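Local structure of ketosynthase (Streptomyces sp. MSC090213JE08, 6KXD) at residues E206-A210 and A211-F215; V50-D53 and A54-P58; G177-S180 and G181-L185. The protein probably serves as the chain length factor that pairs with the ketosynthase of the highly reducing type II polyketide synthase that makes ishigamide. All coordinates share one frame; numbering follows the deposited sequence.

How the contacts relate
Contact 1 (206-215) and contact 3 (177-185) are buried and lie at the N-terminal ends of helices 210-219 and 180-193, whereas contact 2 (50-58) comprises strand 50-51 and the surface turn that follows it, ahead of strand 63-65. In both buried contacts backbone amides of the helix's first turn are bonded, with a few apolar side-chain contacts beside them; a serine hydroxyl takes part in each, accepting in contact 1 and donating in contact 3. Contact 2 has, across its two halves, one long backbone bond and one weak carboxylate bond. Contacts 1 and 2 touch, while contact 3 sits about 19 Å from contact 1 and 28 Å from contact 2, centre to centre.

Contact 1: residues E206-A210 and A211-F215; sequences EEFSA and AHAWF
Ser209 meets His212 at the start of helix 210-219, where the hydroxyl OG takes the hydrogen bond of His212 N at 3.0 Å, with an N-H...O angle of 163°. With OG held between its own backbone N and carbonyl carbon (chi1 68°), the hydroxyl turns back over the first helical turn and also touches His212 CB. Backbone bonds continue the polar set: Ala213 N to Ser209 O at 2.9 Å and Trp214 N to Ala210 O at 2.8 Å. Ala210 O additionally lies at the edge of the indole, 3.1 Å from Trp214 CD1.

A carboxylate oxygen lies over the imidazole. Glu206 OE2 sits above one face of the His212 ring, off-centre toward the rim and 3.4 Å from NE2, with carboxylate and ring planes 23° apart; the angle is too poor for a hydrogen bond. Thr121 and Ala330 N instead hold the other oxygen, OE1. Without the imidazole of His212, as with an alanine here, OE2 of Glu206 is likely to lose its ring partner and a gap to open beside Leu125.

Apolar contact is modest: Phe208 CZ reaches Ala213 CB at 3.8 Å, approaching obliquely. Taken together, the geometry is that of a serine N-cap, joining the end of strand 199-206 to helix 210-219 in this thiolase-clan chain.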
ATOM      1  N   GLU B 206       6.702  -9.911  -7.682  1.00 36.03           N
ATOM      2  CA  GLU B 206       7.837 -10.081  -6.817  1.00 38.05           C
ATOM      3  C   GLU B 206       9.066 -10.303  -7.676  1.00 35.75           C
ATOM      4  O   GLU B 206       9.041 -11.104  -8.575  1.00 37.83           O
ATOM      5  CB  GLU B 206       7.615 -11.328  -5.966  1.00 37.17           C
ATOM      6  CG  GLU B 206       8.624 -11.529  -4.842  1.00 38.80           C
ATOM      7  CD  GLU B 206       8.395 -10.715  -3.575  1.00 44.68           C
ATOM      8  OE1 GLU B 206       7.230 -10.585  -3.130  1.00 38.01           O
ATOM      9  OE2 GLU B 206       9.383 -10.137  -3.069  1.00 53.40           O
ATOM     10  N   GLU B 207      10.118  -9.534  -7.437  1.00 37.97           N
ATOM     11  CA  GLU B 207      11.336  -9.751  -8.162  1.00 38.76           C
ATOM     12  C   GLU B 207      12.200 -10.747  -7.382  1.00 38.42           C
ATOM     13  O   GLU B 207      12.141 -10.830  -6.167  1.00 37.60           O
ATOM     14  CB  GLU B 207      12.108  -8.451  -8.367  1.00 38.09           C
ATOM     15  CG  GLU B 207      12.736  -7.952  -7.079  1.00 39.89           C
ATOM     16  CD  GLU B 207      13.505  -6.646  -7.154  1.00 38.58           C
ATOM     17  OE1 GLU B 207      13.461  -5.973  -8.227  1.00 40.35           O
ATOM     18  OE2 GLU B 207      14.069  -6.270  -6.124  1.00 42.78           O
ATOM     19  N   PHE B 208      12.999 -11.501  -8.119  1.00 39.30           N
ATOM     20  CA  PHE B 208      14.081 -12.241  -7.512  1.00 40.80           C
ATOM     21  C   PHE B 208      15.278 -11.282  -7.336  1.00 44.03           C
ATOM     22  O   PHE B 208      15.597 -10.495  -8.213  1.00 43.22           O
ATOM     23  CB  PHE B 208      14.468 -13.480  -8.320  1.00 42.67           C
ATOM     24  CG  PHE B 208      15.496 -14.272  -7.554  1.00 42.77           C
ATOM     25  CD1 PHE B 208      15.107 -15.182  -6.587  1.00 49.25           C
ATOM     26  CD2 PHE B 208      16.843 -13.976  -7.676  1.00 47.04           C
ATOM     27  CE1 PHE B 208      16.059 -15.838  -5.818  1.00 47.16           C
ATOM     28  CE2 PHE B 208      17.789 -14.619  -6.890  1.00 50.28           C
ATOM     29  CZ  PHE B 208      17.392 -15.564  -5.984  1.00 47.24           C
ATOM     30  N   SER B 209      15.873 -11.279  -6.146  1.00 39.08           N
ATOM     31  CA  SER B 209      17.060 -10.479  -5.866  1.00 44.35           C
ATOM     32  C   SER B 209      17.854 -11.204  -4.798  1.00 47.71           C
ATOM     33  O   SER B 209      17.273 -11.909  -3.981  1.00 42.55           O
ATOM     34  CB  SER B 209      16.782  -9.072  -5.399  1.00 43.36           C
ATOM     35  OG  SER B 209      16.184  -9.037  -4.109  1.00 43.91           O
ATOM     36  N   ALA B 210      19.179 -11.051  -4.854  1.00 44.85           N
ATOM     37  CA  ALA B 210      20.038 -11.607  -3.788  1.00 46.58           C
ATOM     38  C   ALA B 210      19.580 -11.064  -2.425  1.00 40.53           C
ATOM     39  O   ALA B 210      19.545 -11.794  -1.413  1.00 45.19           O
ATOM     40  CB  ALA B 210      21.500 -11.285  -4.067  1.00 44.72           C
ATOM     41  N   ALA B 211      19.125  -9.814  -2.371  1.00 40.54           N
ATOM     42  CA  ALA B 211      18.703  -9.267  -1.100  1.00 41.96           C
ATOM     43  C   ALA B 211      17.500 -10.038  -0.538  1.00 46.26           C
ATOM     44  O   ALA B 211      17.498 -10.550   0.634  1.00 45.22           O
ATOM     45  CB  ALA B 211      18.445  -7.795  -1.223  1.00 43.58           C
ATOM     46  N   HIS B 212      16.465 -10.127  -1.366  1.00 41.88           N
ATOM     47  CA  HIS B 212      15.268 -10.917  -1.070  1.00 41.20           C
ATOM     48  C   HIS B 212      15.638 -12.333  -0.630  1.00 41.93           C
ATOM     49  O   HIS B 212      15.146 -12.804   0.396  1.00 40.60           O
ATOM     50  CB  HIS B 212      14.356 -10.942  -2.289  1.00 44.38           C
ATOM     51  CG  HIS B 212      13.072 -11.637  -2.027  1.00 47.23           C
ATOM     52  ND1 HIS B 212      12.676 -12.720  -2.758  1.00 52.76           N
ATOM     53  CD2 HIS B 212      12.151 -11.443  -1.071  1.00 50.32           C
ATOM     54  CE1 HIS B 212      11.524 -13.143  -2.283  1.00 48.36           C
ATOM     55  NE2 HIS B 212      11.188 -12.386  -1.246  1.00 49.60           N
ATOM     56  N   ALA B 213      16.468 -13.013  -1.426  1.00 41.68           N
ATOM     57  CA  ALA B 213      16.826 -14.385  -1.136  1.00 43.24           C
ATOM     58  C   ALA B 213      17.492 -14.465   0.243  1.00 42.55           C
ATOM     59  O   ALA B 213      17.128 -15.301   1.049  1.00 44.86           O
ATOM     60  CB  ALA B 213      17.714 -14.966  -2.201  1.00 43.67           C
ATOM     61  N   TRP B 214      18.451 -13.578   0.508  1.00 46.09           N
ATOM     62  CA  TRP B 214      19.149 -13.581   1.822  1.00 45.51           C
ATOM     63  C   TRP B 214      18.191 -13.203   2.951  1.00 44.21           C
ATOM     64  O   TRP B 214      18.220 -13.811   4.021  1.00 47.42           O
ATOM     65  CB  TRP B 214      20.374 -12.657   1.743  1.00 48.65           C
ATOM     66  CG  TRP B 214      21.514 -13.339   1.072  1.00 47.94           C
ATOM     67  CD1 TRP B 214      22.030 -13.097  -0.163  1.00 50.22           C
ATOM     68  CD2 TRP B 214      22.263 -14.442   1.614  1.00 49.18           C
ATOM     69  NE1 TRP B 214      23.049 -13.972  -0.421  1.00 56.52           N
ATOM     70  CE2 TRP B 214      23.218 -14.802   0.647  1.00 50.82           C
ATOM     71  CE3 TRP B 214      22.199 -15.159   2.819  1.00 56.92           C
ATOM     72  CZ2 TRP B 214      24.122 -15.847   0.851  1.00 50.97           C
ATOM     73  CZ3 TRP B 214      23.099 -16.187   3.023  1.00 51.86           C
ATOM     74  CH2 TRP B 214      24.023 -16.535   2.041  1.00 49.57           C
ATOM     75  N   PHE B 215      17.299 -12.235   2.722  1.00 44.68           N
ATOM     76  CA  PHE B 215      16.414 -11.839   3.795  1.00 45.09           C
ATOM     77  C   PHE B 215      15.444 -12.966   4.124  1.00 45.95           C
ATOM     78  O   PHE B 215      15.129 -13.187   5.301  1.00 47.24           O
ATOM     79  CB  PHE B 215      15.643 -10.569   3.462  1.00 44.27           C
ATOM     80  CG  PHE B 215      16.451  -9.304   3.561  1.00 47.93           C
ATOM     81  CD1 PHE B 215      17.690  -9.282   4.175  1.00 54.70           C
ATOM     82  CD2 PHE B 215      15.960  -8.119   3.035  1.00 54.41           C
ATOM     83  CE1 PHE B 215      18.421  -8.106   4.261  1.00 52.29           C
ATOM     84  CE2 PHE B 215      16.696  -6.947   3.129  1.00 53.12           C
ATOM     85  CZ  PHE B 215      17.912  -6.941   3.766  1.00 49.53           C
TER

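Contact 2: residues V50-D53 and A54-P58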
ATOM      1  N   VAL B  50      16.010 -23.475 -11.807  1.00 53.59           N
ATOM      2  CA  VAL B  50      17.279 -23.476 -12.515  1.00 53.18           C
ATOM      3  C   VAL B  50      18.331 -23.085 -11.491  1.00 52.98           C
ATOM      4  O   VAL B  50      17.994 -22.641 -10.384  1.00 55.37           O
ATOM      5  CB  VAL B  50      17.301 -22.507 -13.717  1.00 54.16           C
ATOM      6  CG1 VAL B  50      16.280 -22.896 -14.779  1.00 54.95           C
ATOM      7  CG2 VAL B  50      17.117 -21.054 -13.263  1.00 55.90           C
ATOM      8  N   LYS B  51      19.587 -23.280 -11.886  1.00 51.83           N
ATOM      9  CA  LYS B  51      20.733 -22.855 -11.156  1.00 56.86           C
ATOM     10  C   LYS B  51      20.848 -21.350 -11.330  1.00 52.03           C
ATOM     11  O   LYS B  51      20.675 -20.841 -12.435  1.00 54.98           O
ATOM     12  CB  LYS B  51      21.969 -23.596 -11.673  1.00 57.95           C
ATOM     13  CG  LYS B  51      22.009 -25.059 -11.260  1.00 60.24           C
ATOM     14  CD  LYS B  51      22.126 -25.248  -9.766  1.00 65.88           C
ATOM     15  CE  LYS B  51      22.271 -26.695  -9.348  1.00 65.38           C
ATOM     16  NZ  LYS B  51      21.412 -27.006  -8.184  1.00 66.14           N
ATOM     17  N   ALA B  52      21.119 -20.659 -10.231  1.00 53.01           N
ATOM     18  CA  ALA B  52      21.016 -19.206 -10.213  1.00 57.56           C
ATOM     19  C   ALA B  52      22.179 -18.636 -11.021  1.00 66.33           C
ATOM     20  O   ALA B  52      23.258 -19.223 -11.042  1.00 61.47           O
ATOM     21  CB  ALA B  52      21.024 -18.695  -8.803  1.00 58.28           C
ATOM     22  N   ASP B  53      21.932 -17.513 -11.696  1.00 63.81           N
ATOM     23  CA  ASP B  53      22.967 -16.862 -12.488  1.00 72.66           C
ATOM     24  C   ASP B  53      24.100 -16.423 -11.554  1.00 67.00           C
ATOM     25  O   ASP B  53      23.841 -15.935 -10.461  1.00 70.57           O
ATOM     26  CB  ASP B  53      22.399 -15.685 -13.279  1.00 76.67           C
ATOM     27  CG  ASP B  53      23.279 -15.312 -14.457  1.00 86.05           C
ATOM     28  OD1 ASP B  53      23.322 -16.101 -15.423  1.00 97.71           O
ATOM     29  OD2 ASP B  53      23.946 -14.262 -14.380  1.00 95.19           O
ATOM     30  N   ALA B  54      25.353 -16.595 -11.998  1.00 70.26           N
ATOM     31  CA  ALA B  54      26.562 -16.199 -11.228  1.00 67.72           C
ATOM     32  C   ALA B  54      26.541 -14.708 -10.853  1.00 68.46           C
ATOM     33  O   ALA B  54      27.060 -14.315  -9.789  1.00 68.36           O
ATOM     34  CB  ALA B  54      27.795 -16.528 -12.038  1.00 74.29           C
ATOM     35  N   GLY B  55      25.944 -13.888 -11.726  1.00 66.72           N
ATOM     36  CA  GLY B  55      25.868 -12.434 -11.578  1.00 71.88           C
ATOM     37  C   GLY B  55      25.180 -11.976 -10.299  1.00 75.57           C
ATOM     38  O   GLY B  55      25.512 -10.924  -9.763  1.00 81.71           O
ATOM     39  N   LEU B  56      24.215 -12.759  -9.801  1.00 77.09           N
ATOM     40  CA  LEU B  56      23.503 -12.437  -8.555  1.00 71.65           C
ATOM     41  C   LEU B  56      24.423 -12.552  -7.331  1.00 72.69           C
ATOM     42  O   LEU B  56      24.037 -12.179  -6.235  1.00 73.09           O
ATOM     43  CB  LEU B  56      22.306 -13.379  -8.436  1.00 67.96           C
ATOM     44  CG  LEU B  56      21.195 -13.109  -9.452  1.00 73.00           C
ATOM     45  CD1 LEU B  56      20.335 -14.342  -9.660  1.00 70.15           C
ATOM     46  CD2 LEU B  56      20.344 -11.915  -9.029  1.00 76.86           C
ATOM     47  N   GLY B  57      25.634 -13.093  -7.510  1.00 77.70           N
ATOM     48  CA  GLY B  57      26.578 -13.238  -6.416  1.00 71.04           C
ATOM     49  C   GLY B  57      26.151 -14.382  -5.506  1.00 72.26           C
ATOM     50  O   GLY B  57      25.223 -15.112  -5.842  1.00 70.62           O
ATOM     51  N   PRO B  58      26.804 -14.580  -4.341  1.00 66.28           N
ATOM     52  CA  PRO B  58      26.460 -15.696  -3.460  1.00 63.12           C
ATOM     53  C   PRO B  58      24.975 -15.598  -3.065  1.00 59.88           C
ATOM     54  O   PRO B  58      24.475 -14.492  -2.927  1.00 57.20           O
ATOM     55  CB  PRO B  58      27.404 -15.544  -2.251  1.00 68.20           C
ATOM     56  CG  PRO B  58      27.924 -14.107  -2.324  1.00 71.43           C
ATOM     57  CD  PRO B  58      27.872 -13.730  -3.793  1.00 73.44           C
TER
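Asp53 touches the following turn, Ala54 to Leu56, with its side chain and its carbonyl. Its CB lies 3.3 Å from Ala54 N. The next atom, CG, is 3.5 Å from Ala54 N and stands anti to the Asp53 backbone N (chi1 -159°), beside the carbonyl carbon, which carries the carboxylate toward the amides of the turn. At the tip the two oxygens differ: OD2 accepts a weak hydrogen bond from Gly55 N at 3.3 Å, while OD1 comes no nearer than 4.0 Å to Ala54 N. The former is a weak bond in the pattern of an Asx turn.

At Asp53 O, Leu56 N donates at 3.3 Å from above the carbonyl plane, 53° out of it and not on a lone pair. Leu56 also lays its side chain along this oxygen, CB at 3.6 Å and CD1 at 3.9 Å. Gly57 N to Ala54 O, 3.0 Å, continues the 3-10 turn. Beyond the turn, Leu56 packs on Phe208, and Pro58 O accepts from Trp214 NE1.

The two bonds made by Asp53 are long and imply modest polar restraint, with one face of the turn kept against the protein by the leucine.

Contact 3: residues G177-S180 and G181-L185. With EDO (1,2-ethanediol), chain D.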
ATOM      1  N   GLY B 177       2.498  -9.317   0.822  1.00 33.36           N
ATOM      2  CA  GLY B 177       3.195 -10.512   0.451  1.00 35.62           C
ATOM      3  C   GLY B 177       2.302 -11.495  -0.290  1.00 38.89           C
ATOM      4  O   GLY B 177       1.640 -11.156  -1.275  1.00 33.61           O
ATOM      5  N   ARG B 178       2.260 -12.763   0.153  1.00 32.97           N
ATOM      6  CA  ARG B 178       1.526 -13.741  -0.615  1.00 37.87           C
ATOM      7  C   ARG B 178       0.028 -13.426  -0.758  1.00 36.61           C
ATOM      8  O   ARG B 178      -0.594 -13.905  -1.705  1.00 40.58           O
ATOM      9  CB  ARG B 178       1.646 -15.109   0.035  1.00 40.41           C
ATOM     10  CG  ARG B 178       3.071 -15.572   0.155  1.00 40.55           C
ATOM     11  CD  ARG B 178       3.114 -17.083   0.068  1.00 42.88           C
ATOM     12  NE  ARG B 178       4.428 -17.495   0.490  1.00 45.85           N
ATOM     13  CZ  ARG B 178       4.822 -17.549   1.764  1.00 49.69           C
ATOM     14  NH1 ARG B 178       3.944 -17.387   2.753  1.00 47.56           N
ATOM     15  NH2 ARG B 178       6.093 -17.796   2.040  1.00 49.47           N
ATOM     16  N   VAL B 179      -0.554 -12.651   0.161  1.00 34.45           N
ATOM     17  CA  VAL B 179      -1.982 -12.375   0.081  1.00 34.86           C
ATOM     18  C   VAL B 179      -2.208 -11.112  -0.753  1.00 34.88           C
ATOM     19  O   VAL B 179      -3.369 -10.741  -0.953  1.00 35.45           O
ATOM     20  CB  VAL B 179      -2.661 -12.233   1.432  1.00 36.35           C
ATOM     21  CG1 VAL B 179      -2.542 -13.534   2.192  1.00 36.47           C
ATOM     22  CG2 VAL B 179      -2.143 -11.032   2.213  1.00 38.22           C
ATOM     23  N   SER B 180      -1.124 -10.430  -1.160  1.00 36.27           N
ATOM     24  CA  SER B 180      -1.254  -9.062  -1.672  1.00 32.62           C
ATOM     25  C   SER B 180      -2.101  -9.047  -2.963  1.00 31.70           C
ATOM     26  O   SER B 180      -2.777  -8.048  -3.236  1.00 33.00           O
ATOM     27  CB  SER B 180       0.100  -8.381  -1.918  1.00 32.05           C
ATOM     28  OG  SER B 180       0.758  -9.074  -2.967  1.00 34.89           O
ATOM     29  N   GLY B 181      -1.986 -10.071  -3.798  1.00 33.79           N
ATOM     30  CA  GLY B 181      -2.825 -10.136  -5.038  1.00 35.58           C
ATOM     31  C   GLY B 181      -4.306 -10.166  -4.714  1.00 35.44           C
ATOM     32  O   GLY B 181      -5.123  -9.573  -5.412  1.00 34.51           O
ATOM     33  N   LEU B 182      -4.674 -10.827  -3.615  1.00 36.26           N
ATOM     34  CA  LEU B 182      -6.060 -10.872  -3.200  1.00 35.71           C
ATOM     35  C   LEU B 182      -6.502  -9.575  -2.520  1.00 36.59           C
ATOM     36  O   LEU B 182      -7.616  -9.192  -2.696  1.00 34.78           O
ATOM     37  CB  LEU B 182      -6.307 -12.102  -2.315  1.00 35.34           C
ATOM     38  CG  LEU B 182      -5.982 -13.421  -3.001  1.00 35.08           C
ATOM     39  CD1 LEU B 182      -6.286 -14.638  -2.108  1.00 38.38           C
ATOM     40  CD2 LEU B 182      -6.790 -13.546  -4.276  1.00 37.86           C
ATOM     41  N   LEU B 183      -5.638  -8.938  -1.722  1.00 33.83           N
ATOM     42  CA  LEU B 183      -5.921  -7.639  -1.163  1.00 35.47           C
ATOM     43  C   LEU B 183      -6.125  -6.664  -2.318  1.00 33.14           C
ATOM     44  O   LEU B 183      -7.015  -5.843  -2.271  1.00 34.56           O
ATOM     45  CB  LEU B 183      -4.748  -7.214  -0.299  1.00 35.22           C
ATOM     46  CG  LEU B 183      -4.499  -8.059   0.949  1.00 38.72           C
ATOM     47  CD1 LEU B 183      -3.312  -7.495   1.678  1.00 37.78           C
ATOM     48  CD2 LEU B 183      -5.715  -8.075   1.864  1.00 39.63           C
ATOM     49  N   ALA B 184      -5.286  -6.799  -3.343  1.00 34.37           N
ATOM     50  CA  ALA B 184      -5.385  -5.904  -4.476  1.00 35.69           C
ATOM     51  C   ALA B 184      -6.744  -6.128  -5.153  1.00 35.78           C
ATOM     52  O   ALA B 184      -7.400  -5.204  -5.560  1.00 37.86           O
ATOM     53  CB  ALA B 184      -4.295  -6.141  -5.445  1.00 38.47           C
ATOM     54  N   LEU B 185      -7.092  -7.409  -5.324  1.00 36.49           N
ATOM     55  CA  LEU B 185      -8.296  -7.763  -6.028  1.00 34.58           C
ATOM     56  C   LEU B 185      -9.489  -7.201  -5.264  1.00 35.24           C
ATOM     57  O   LEU B 185     -10.440  -6.679  -5.846  1.00 37.76           O
ATOM     58  CB  LEU B 185      -8.379  -9.278  -6.149  1.00 35.74           C
ATOM     59  CG  LEU B 185      -9.625  -9.796  -6.836  1.00 39.31           C
ATOM     60  CD1 LEU B 185      -9.795  -9.168  -8.206  1.00 40.63           C
ATOM     61  CD2 LEU B 185      -9.531 -11.293  -6.958  1.00 39.09           C
TER
HETATM   62  C1  EDO D 402       4.028 -18.388   7.368  1.00 59.41           C
HETATM   63  O1  EDO D 402       4.170 -18.426   5.924  1.00 52.24           O
HETATM   64  C2  EDO D 402       5.244 -18.737   8.236  1.00 60.13           C
HETATM   65  O2  EDO D 402       4.717 -19.635   9.208  1.00 61.08           O
HETATM   66  O   HOH W   1      -0.276 -12.444  -3.865  1.00 34.59           O
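Two torsions bring Val179 and Leu183 together, one helical turn apart: Val179 chi1 (-62°) puts CG2 between the backbone N and the carbonyl carbon, and Leu183 chi1 (-65°) sets CG anti to its own carbonyl carbon. CG2 of Val179 then meets CD1 of Leu183 at 3.8 Å, the side chains crossing at a slant. The backbone runs alongside, Leu183 N donating to Val179 O at 3.0 Å, while Leu182 N makes only a weak, bent bond to that oxygen. Ala184 N reaches Ser180 O at 2.8 Å.

Ser180 closes back on the preceding loop: its OG donates to Gly177 O at 2.8 Å in the carbonyl plane, and Ser180 N bonds to the same oxygen, so two donors grip it. A water bridges the chain, 2.6 Å from Arg178 O and 2.9 Å from Gly181 N. The Arg178 guanidinium bonds Asp327 as a salt bridge and Val360 O; its bond to a 1,2-ethanediol is weak.

In active ketosynthases the catalytic cysteine sits at the start of the corresponding helix, where this chain probably has Arg178 instead. The surroundings are core: Val179, just ahead of helix 180-193, and Leu182 on it pack on strand 365-373, Leu182 and Leu185 on helix 332-344, and Leu183 on strand 250-259 as well as on Thr164 of the neighbouring subunit.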